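Local coordinates for oligopeptide-binding protein AppA (PDB 1XOC), which binds oligopeptides, here a nonapeptide, as the solute-binding component of a membrane permease that supports sporulation and genetic competence, at residues Asn36-Thr41 / Ser108-Lys113; Ser40-Ser45 / Ala400-Met405; Asp429-Ser434 / Tyr483-Tyr488. All blocks are in the same frame, centred on the assembly; numbering follows the deposited sequence. Where two conformers were deposited one is given.

Contact 1: residues Asn36-Thr41 / Ser108-Lys113; sequences NSLYST and SVPLSK
Leu38 reaches from the loop 36-41 to Val109 and Pro110 in the 3-10 turn that follows helix 100-108. CB points at that turn. With CG anti to the carbonyl carbon (chi1 -57°) and chi2 172°, the fork faces the turn. CB and CG stand back, and the two ends of the fork do the touching. CD1 meets the branch point of Val109, at 3.7 Å from Val109 CB, and also lies beside Val109 CG1. CD2 goes to the proline ring, 4.0 Å from Pro110 CG and as near to Pro110 CD. Leu38 crosses Pro110 at about a right angle. Its two methyls meet two successive residues of one turn.

Tyr39 adds a smaller touch. Its OH comes within 3.8 Å of Val109 CG1, with the ring axis across the valine. Val109 CG1 therefore lies against both Leu38 and Tyr39. No hydrogen bond joins the two segments.

The loop is held in shape from within. Asn36 OD1 accepts from Leu38 N at 3.1 Å, an Asx turn. Asn36 O accepts from both Tyr39 N and Ser40 N. The CG of Asn36 lies in plane at the edge of the Tyr39 ring.

The hydroxyl of Tyr115 bonds to Leu38 O, and Tyr123 packs on both Leu38 and Pro110. The contact thus ties the loop between strand 23-28 and helix 43-52 to the link that leads from helix 100-108 into strand 126-133.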
# COMPACT_ATOMS: atom_id res chain seq x y z
N ASN A 36 -9.45 6.69 7.95
CA ASN A 36 -8.78 7.93 8.32
C ASN A 36 -7.34 7.89 7.83
O ASN A 36 -6.53 7.13 8.29
CB ASN A 36 -8.80 8.13 9.84
CG ASN A 36 -8.37 9.51 10.26
OD1 ASN A 36 -7.49 10.12 9.62
ND2 ASN A 36 -8.98 10.05 11.34
N SER A 37 -7.03 8.70 6.81
CA SER A 37 -5.74 8.61 6.18
C SER A 37 -4.55 8.93 7.10
O SER A 37 -3.41 8.56 6.80
CB SER A 37 -5.72 9.49 4.95
OG SER A 37 -5.72 10.83 5.33
N LEU A 38 -4.80 9.61 8.22
CA LEU A 38 -3.73 9.92 9.16
C LEU A 38 -3.27 8.69 9.96
O LEU A 38 -2.21 8.72 10.58
CB LEU A 38 -4.14 11.06 10.10
CG LEU A 38 -4.56 12.38 9.44
CD1 LEU A 38 -5.12 13.35 10.49
CD2 LEU A 38 -3.36 12.93 8.71
N TYR A 39 -4.06 7.60 9.98
CA TYR A 39 -3.76 6.44 10.76
C TYR A 39 -3.66 5.13 9.99
O TYR A 39 -2.94 4.24 10.41
CB TYR A 39 -4.80 6.31 11.88
CG TYR A 39 -4.75 7.52 12.79
CD1 TYR A 39 -5.69 8.54 12.70
CD2 TYR A 39 -3.72 7.68 13.69
CE1 TYR A 39 -5.59 9.67 13.53
CE2 TYR A 39 -3.62 8.78 14.50
CZ TYR A 39 -4.55 9.79 14.41
OH TYR A 39 -4.41 10.90 15.26
N SER A 40 -4.42 4.98 8.93
CA SER A 40 -4.40 3.74 8.19
C SER A 40 -3.07 3.49 7.50
O SER A 40 -2.40 4.43 7.06
CB SER A 40 -5.54 3.66 7.20
OG SER A 40 -5.44 4.69 6.24
N THR A 41 -2.71 2.21 7.40
CA THR A 41 -1.49 1.82 6.69
C THR A 41 -1.74 0.82 5.56
O THR A 41 -0.79 0.41 4.89
CB THR A 41 -0.37 1.32 7.62
OG1 THR A 41 -0.84 0.16 8.33
CG2 THR A 41 0.06 2.38 8.65
N SER A 108 -2.79 19.70 10.44
CA SER A 108 -2.14 20.06 11.70
C SER A 108 -2.03 18.88 12.67
O SER A 108 -1.15 18.87 13.54
CB SER A 108 -2.88 21.21 12.38
OG SER A 108 -2.70 22.39 11.61
N VAL A 109 -2.91 17.89 12.51
CA VAL A 109 -2.95 16.74 13.46
C VAL A 109 -1.58 16.03 13.51
O VAL A 109 -1.04 15.83 14.59
CB VAL A 109 -4.08 15.77 13.13
CG1 VAL A 109 -3.91 14.44 13.89
CG2 VAL A 109 -5.43 16.41 13.51
N PRO A 110 -1.02 15.62 12.36
CA PRO A 110 0.30 14.94 12.43
C PRO A 110 1.49 15.82 12.84
O PRO A 110 2.59 15.32 13.02
CB PRO A 110 0.51 14.40 11.02
CG PRO A 110 -0.42 15.17 10.16
CD PRO A 110 -1.55 15.67 10.98
N LEU A 111 1.27 17.13 12.98
CA LEU A 111 2.31 18.03 13.49
C LEU A 111 2.30 18.15 15.01
O LEU A 111 3.23 18.73 15.60
CB LEU A 111 2.16 19.42 12.85
CG LEU A 111 2.71 19.66 11.44
CD1 LEU A 111 2.67 18.47 10.55
CD2 LEU A 111 2.07 20.88 10.84
N SER A 112 1.27 17.59 15.65
CA SER A 112 1.15 17.62 17.11
C SER A 112 2.11 16.66 17.78
O SER A 112 2.34 15.56 17.29
CB SER A 112 -0.27 17.21 17.50
OG SER A 112 -0.41 17.06 18.91
N LYS A 113 2.64 17.06 18.93
CA LYS A 113 3.44 16.15 19.74
C LYS A 113 2.64 14.93 20.21
O LYS A 113 3.22 13.92 20.63
CB LYS A 113 3.99 16.88 20.98
CG LYS A 113 2.89 17.19 22.04
CD LYS A 113 3.29 18.29 23.01
CE LYS A 113 2.09 18.71 23.89
NZ LYS A 113 1.43 17.55 24.60

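Contact 2: residues Ser40-Ser45 / Ala400-Met405; sequences STDDAS and ALVEQM
Val402 points its two methyls at two successive residues, Thr41 and Asp42. Its CG1 lies 3.6 Å from Thr41 OG1, and its CG2 lies 3.9 Å from Asp42 CB. The side chains of Thr41 and Val402 run alongside each other in opposite directions. CG1 of Val402 is anti to the backbone N (chi1 170°), which splits the two methyls between the two partners. The Thr41 hydroxyl also has a weak hydrogen bond with Asn406 ND2.

Asp42 meets the valine through CB alone. Its carboxylate reaches forward over the first turn of the helix that starts at Asp43, and caps it. CG sits between the backbone N and the carbonyl carbon (chi1 75°), a torsion that brings the carboxylate beside Ser45. Ser45 N gives a nearly straight bond to Asp42 OD1 at 3.2 Å, coming from above the carboxylate plane. A weak bond from Ala44 N joins it. Ser45 OG donates to the syn side of Asp42 OD2 at 2.7 Å. Trp398 NE1 is a further partner of OD1. With an alanine here, the N-H and hydroxyl of Ser45 and the Trp398 indole would probably lose their shared acceptor group, and the helix its cap.

The bound peptide lies close by: Thr41 and Asp43 give it backbone hydrogen bonds, and Val402 packs on one of its side chains. The contact sets the start of helix 43-52 against helix 398-405. The latter rests through Leu401 on strands 358-367, 390-396 and 414-420.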
# COMPACT_ATOMS: atom_id res chain seq x y z
N SER A 40 -4.42 4.98 8.93
CA SER A 40 -4.40 3.74 8.19
C SER A 40 -3.07 3.49 7.50
O SER A 40 -2.40 4.43 7.06
CB SER A 40 -5.54 3.66 7.20
OG SER A 40 -5.44 4.69 6.24
N THR A 41 -2.71 2.21 7.40
CA THR A 41 -1.49 1.82 6.69
C THR A 41 -1.74 0.82 5.56
O THR A 41 -0.79 0.41 4.89
CB THR A 41 -0.37 1.32 7.62
OG1 THR A 41 -0.84 0.16 8.33
CG2 THR A 41 0.06 2.38 8.65
N ASP A 42 -3.00 0.43 5.36
CA ASP A 42 -3.34 -0.72 4.50
C ASP A 42 -4.28 -0.36 3.36
O ASP A 42 -5.11 0.55 3.50
CB ASP A 42 -3.88 -1.90 5.32
CG ASP A 42 -5.29 -1.69 5.79
OD1 ASP A 42 -6.20 -2.30 5.18
OD2 ASP A 42 -5.51 -0.90 6.73
N ASP A 43 -4.18 -1.07 2.26
CA ASP A 43 -4.95 -0.72 1.08
C ASP A 43 -6.46 -0.90 1.21
O ASP A 43 -7.23 -0.21 0.59
CB ASP A 43 -4.47 -1.53 -0.10
CG ASP A 43 -4.48 -0.71 -1.37
OD1 ASP A 43 -3.97 0.44 -1.35
OD2 ASP A 43 -5.02 -1.21 -2.38
N ALA A 44 -6.90 -1.82 2.04
CA ALA A 44 -8.33 -2.02 2.20
C ALA A 44 -8.96 -0.79 2.85
O ALA A 44 -10.03 -0.32 2.44
CB ALA A 44 -8.59 -3.27 3.03
N SER A 45 -8.32 -0.29 3.91
CA SER A 45 -8.75 0.98 4.53
C SER A 45 -8.72 2.09 3.51
O SER A 45 -9.66 2.85 3.40
CB SER A 45 -7.89 1.30 5.76
OG SER A 45 -7.95 0.25 6.76
N ALA A 400 -5.50 -8.20 11.52
CA ALA A 400 -4.60 -8.59 12.57
C ALA A 400 -3.15 -8.59 12.15
O ALA A 400 -2.30 -8.20 12.93
CB ALA A 400 -4.99 -9.95 13.07
N LEU A 401 -2.85 -9.08 10.95
CA LEU A 401 -1.49 -9.11 10.46
C LEU A 401 -0.94 -7.67 10.28
O LEU A 401 0.19 -7.41 10.64
CB LEU A 401 -1.44 -9.82 9.11
CG LEU A 401 -0.05 -10.08 8.59
CD1 LEU A 401 0.79 -10.79 9.60
CD2 LEU A 401 -0.10 -10.89 7.28
N VAL A 402 -1.77 -6.75 9.79
CA VAL A 402 -1.39 -5.36 9.70
C VAL A 402 -1.05 -4.81 11.07
O VAL A 402 -0.08 -4.07 11.20
CB VAL A 402 -2.54 -4.53 9.06
CG1 VAL A 402 -2.27 -3.01 9.16
CG2 VAL A 402 -2.75 -4.92 7.60
N GLU A 403 -1.83 -5.16 12.08
CA GLU A 403 -1.57 -4.69 13.43
C GLU A 403 -0.27 -5.26 13.97
O GLU A 403 0.49 -4.58 14.62
CB GLU A 403 -2.76 -5.02 14.33
CG GLU A 403 -2.57 -4.58 15.77
CD GLU A 403 -3.83 -4.71 16.57
OE1 GLU A 403 -3.80 -4.36 17.78
OE2 GLU A 403 -4.87 -5.15 16.00
N GLN A 404 -0.02 -6.52 13.67
CA GLN A 404 1.18 -7.22 14.12
C GLN A 404 2.46 -6.66 13.50
O GLN A 404 3.48 -6.54 14.20
CB GLN A 404 1.06 -8.70 13.77
CG GLN A 404 0.18 -9.47 14.71
CD GLN A 404 -0.25 -10.83 14.21
OE1 GLN A 404 0.39 -11.46 13.38
NE2 GLN A 404 -1.36 -11.31 14.76
N MET A 405 2.45 -6.31 12.21
CA MET A 405 3.69 -5.88 11.56
C MET A 405 4.07 -4.46 11.97
O MET A 405 5.25 -4.13 12.02
CB MET A 405 3.57 -5.96 10.03
CG MET A 405 2.66 -4.99 9.39
SD MET A 405 2.57 -5.28 7.59
CE MET A 405 1.71 -6.81 7.58

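Contact 3: residues Asp429-Ser434 / Tyr483-Tyr488; sequences DIFHSS and YTFLYY
The short helix 428-431 packs on the start of the long strand 483-496, with Ile430 and Phe431 meeting Tyr483. The two aromatic rings carry most of it. Their centroids are 5.1 Å apart and their planes are at 55°, an oblique pair. The far end of Phe431 does the touching. Its CE1 stands 3.8 Å above one face of the Tyr483 ring, offset toward the rim. Its CZ comes to 3.6 Å from Tyr483 CE2. Phe431 has CG anti to its carbonyl carbon (chi1 -63°), which swings the ring out to the strand although CB does not aim there.

Ile430 comes in at about a right angle to Tyr483. Its CG2 touches Tyr483 OH at 3.2 Å, a close approach for a methyl. The same CG2 sits 3.6 Å above the centre of the Phe431 ring, a contact within the helix segment. One methyl thus touches both the ring and the phenol oxygen, in directions about at right angles. Tyr483 OH is hydrogen-bonded to Trp419 NE1, on strand 414-420.

Strand 483-496 belongs to a mixed sheet and pairs antiparallel with strand 265-271. A classic beta bulge interrupts the regular pairing, with Leu486 and Tyr487 both opposite Val267. Before the bulge, Phe485 turns its ring back along the strand. Tyr483 CB lies 4.1 Å over the centre of that ring. Phe431 CZ approaches the Phe485 edge near its plane, with Phe485 CZ 4.5 Å away.

Tyr268 stacks on Tyr483, and Tyr266 touches both Phe431 and Tyr483. The bound peptide touches this region at two places: Ile430 meets one of its polar side chains, and Tyr487 packs on its backbone.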
# COMPACT_ATOMS: atom_id res chain seq x y z
N ASP A 429 10.43 6.37 3.01
CA ASP A 429 9.34 6.01 3.92
C ASP A 429 9.47 4.58 4.41
O ASP A 429 9.05 4.26 5.52
CB ASP A 429 7.96 6.20 3.24
CG ASP A 429 7.56 7.66 3.08
OD1 ASP A 429 8.27 8.55 3.61
OD2 ASP A 429 6.49 7.95 2.44
N ILE A 430 10.05 3.72 3.58
CA ILE A 430 10.11 2.28 3.84
C ILE A 430 11.48 1.82 4.35
O ILE A 430 11.55 0.90 5.16
CB ILE A 430 9.71 1.50 2.56
CG1 ILE A 430 8.22 1.76 2.23
CG2 ILE A 430 9.97 0.02 2.71
CD1 ILE A 430 7.77 1.19 0.87
N PHE A 431 12.56 2.44 3.89
CA PHE A 431 13.93 1.95 4.17
C PHE A 431 14.84 2.85 4.99
O PHE A 431 15.91 2.41 5.45
CB PHE A 431 14.63 1.55 2.88
CG PHE A 431 13.96 0.41 2.13
CD1 PHE A 431 13.94 -0.87 2.66
CD2 PHE A 431 13.36 0.62 0.90
CE1 PHE A 431 13.32 -1.92 1.96
CE2 PHE A 431 12.73 -0.43 0.22
CZ PHE A 431 12.74 -1.70 0.76
N HIS A 432 14.50 4.12 5.17
CA HIS A 432 15.33 4.98 6.03
C HIS A 432 15.18 4.52 7.50
O HIS A 432 14.10 4.23 7.97
CB HIS A 432 14.97 6.44 5.85
CG HIS A 432 15.97 7.37 6.45
ND1 HIS A 432 16.93 8.03 5.72
CD2 HIS A 432 16.15 7.76 7.73
CE1 HIS A 432 17.66 8.78 6.52
NE2 HIS A 432 17.22 8.62 7.75
N SER A 433 16.29 4.42 8.23
CA SER A 433 16.25 3.89 9.60
C SER A 433 15.45 4.73 10.59
O SER A 433 15.03 4.25 11.64
CB SER A 433 17.67 3.70 10.14
OG SER A 433 18.34 4.92 10.29
N SER A 434 15.26 6.01 10.28
CA SER A 434 14.41 6.90 11.07
C SER A 434 12.94 6.44 11.08
O SER A 434 12.17 6.91 11.94
CB SER A 434 14.48 8.35 10.56
OG SER A 434 13.82 8.52 9.31
N TYR A 483 14.74 -7.17 2.12
CA TYR A 483 13.71 -8.08 1.66
C TYR A 483 14.32 -9.03 0.64
O TYR A 483 15.32 -8.70 0.00
CB TYR A 483 12.61 -7.34 0.88
CG TYR A 483 11.82 -6.22 1.54
CD1 TYR A 483 11.75 -6.04 2.91
CD2 TYR A 483 11.11 -5.32 0.74
CE1 TYR A 483 10.98 -5.02 3.47
CE2 TYR A 483 10.33 -4.30 1.30
CZ TYR A 483 10.26 -4.15 2.64
OH TYR A 483 9.49 -3.12 3.15
N THR A 484 13.67 -10.19 0.47
CA THR A 484 13.75 -10.94 -0.76
C THR A 484 12.63 -10.44 -1.66
O THR A 484 11.45 -10.61 -1.36
CB THR A 484 13.65 -12.47 -0.53
OG1 THR A 484 14.77 -12.89 0.22
CG2 THR A 484 13.63 -13.21 -1.78
N PHE A 485 13.00 -9.80 -2.75
CA PHE A 485 12.01 -9.29 -3.67
C PHE A 485 11.49 -10.47 -4.47
O PHE A 485 12.29 -11.27 -4.95
CB PHE A 485 12.63 -8.20 -4.55
CG PHE A 485 13.07 -7.00 -3.77
CD1 PHE A 485 14.39 -6.88 -3.34
CD2 PHE A 485 12.16 -6.03 -3.39
CE1 PHE A 485 14.79 -5.80 -2.55
CE2 PHE A 485 12.55 -4.96 -2.63
CZ PHE A 485 13.87 -4.83 -2.21
N LEU A 486 10.17 -10.61 -4.60
CA LEU A 486 9.60 -11.79 -5.25
C LEU A 486 9.12 -11.50 -6.67
O LEU A 486 9.66 -12.06 -7.62
CB LEU A 486 8.50 -12.44 -4.38
CG LEU A 486 8.93 -13.11 -3.05
CD1 LEU A 486 7.67 -13.55 -2.31
CD2 LEU A 486 9.91 -14.25 -3.24
N TYR A 487 8.11 -10.66 -6.85
CA TYR A 487 7.61 -10.36 -8.18
C TYR A 487 6.82 -9.05 -8.27
O TYR A 487 6.39 -8.51 -7.28
CB TYR A 487 6.76 -11.50 -8.73
CG TYR A 487 5.63 -11.90 -7.83
CD1 TYR A 487 5.84 -12.78 -6.80
CD2 TYR A 487 4.35 -11.40 -8.01
CE1 TYR A 487 4.84 -13.14 -5.97
CE2 TYR A 487 3.33 -11.77 -7.16
CZ TYR A 487 3.59 -12.65 -6.15
OH TYR A 487 2.62 -13.06 -5.27
N TYR A 488 6.66 -8.59 -9.50
CA TYR A 488 5.74 -7.48 -9.82
C TYR A 488 4.42 -8.05 -10.32
O TYR A 488 4.38 -8.68 -11.38
CB TYR A 488 6.35 -6.59 -10.90
CG TYR A 488 7.71 -6.06 -10.54
CD1 TYR A 488 7.89 -5.26 -9.43
CD2 TYR A 488 8.82 -6.32 -11.34
CE1 TYR A 488 9.15 -4.77 -9.08
CE2 TYR A 488 10.08 -5.83 -11.01
CZ TYR A 488 10.24 -5.06 -9.88
OH TYR A 488 11.50 -4.59 -9.56

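In the fold
Contacts 1 and 2 start from the same stretch of chain and share Ser40 and Thr41. Their centres lie about 15 Å apart. Contact 1 ties the stretch to the link after helix 100-108, and contact 2 ties its far end to helix 398-405. Contact 3 comes last along the chain. Its centre is about 16 Å from that of contact 2 and about 23 Å from that of contact 1, and touches neither. Contacts 2 and 3 share the large mixed sheet, on which helix 398-405 rests and to which strand 483-496 belongs. Both border the bound peptide; contact 1 reaches it only through the shared Thr41. This is consistent with a solute-binding protein that encloses its ligand between lobes.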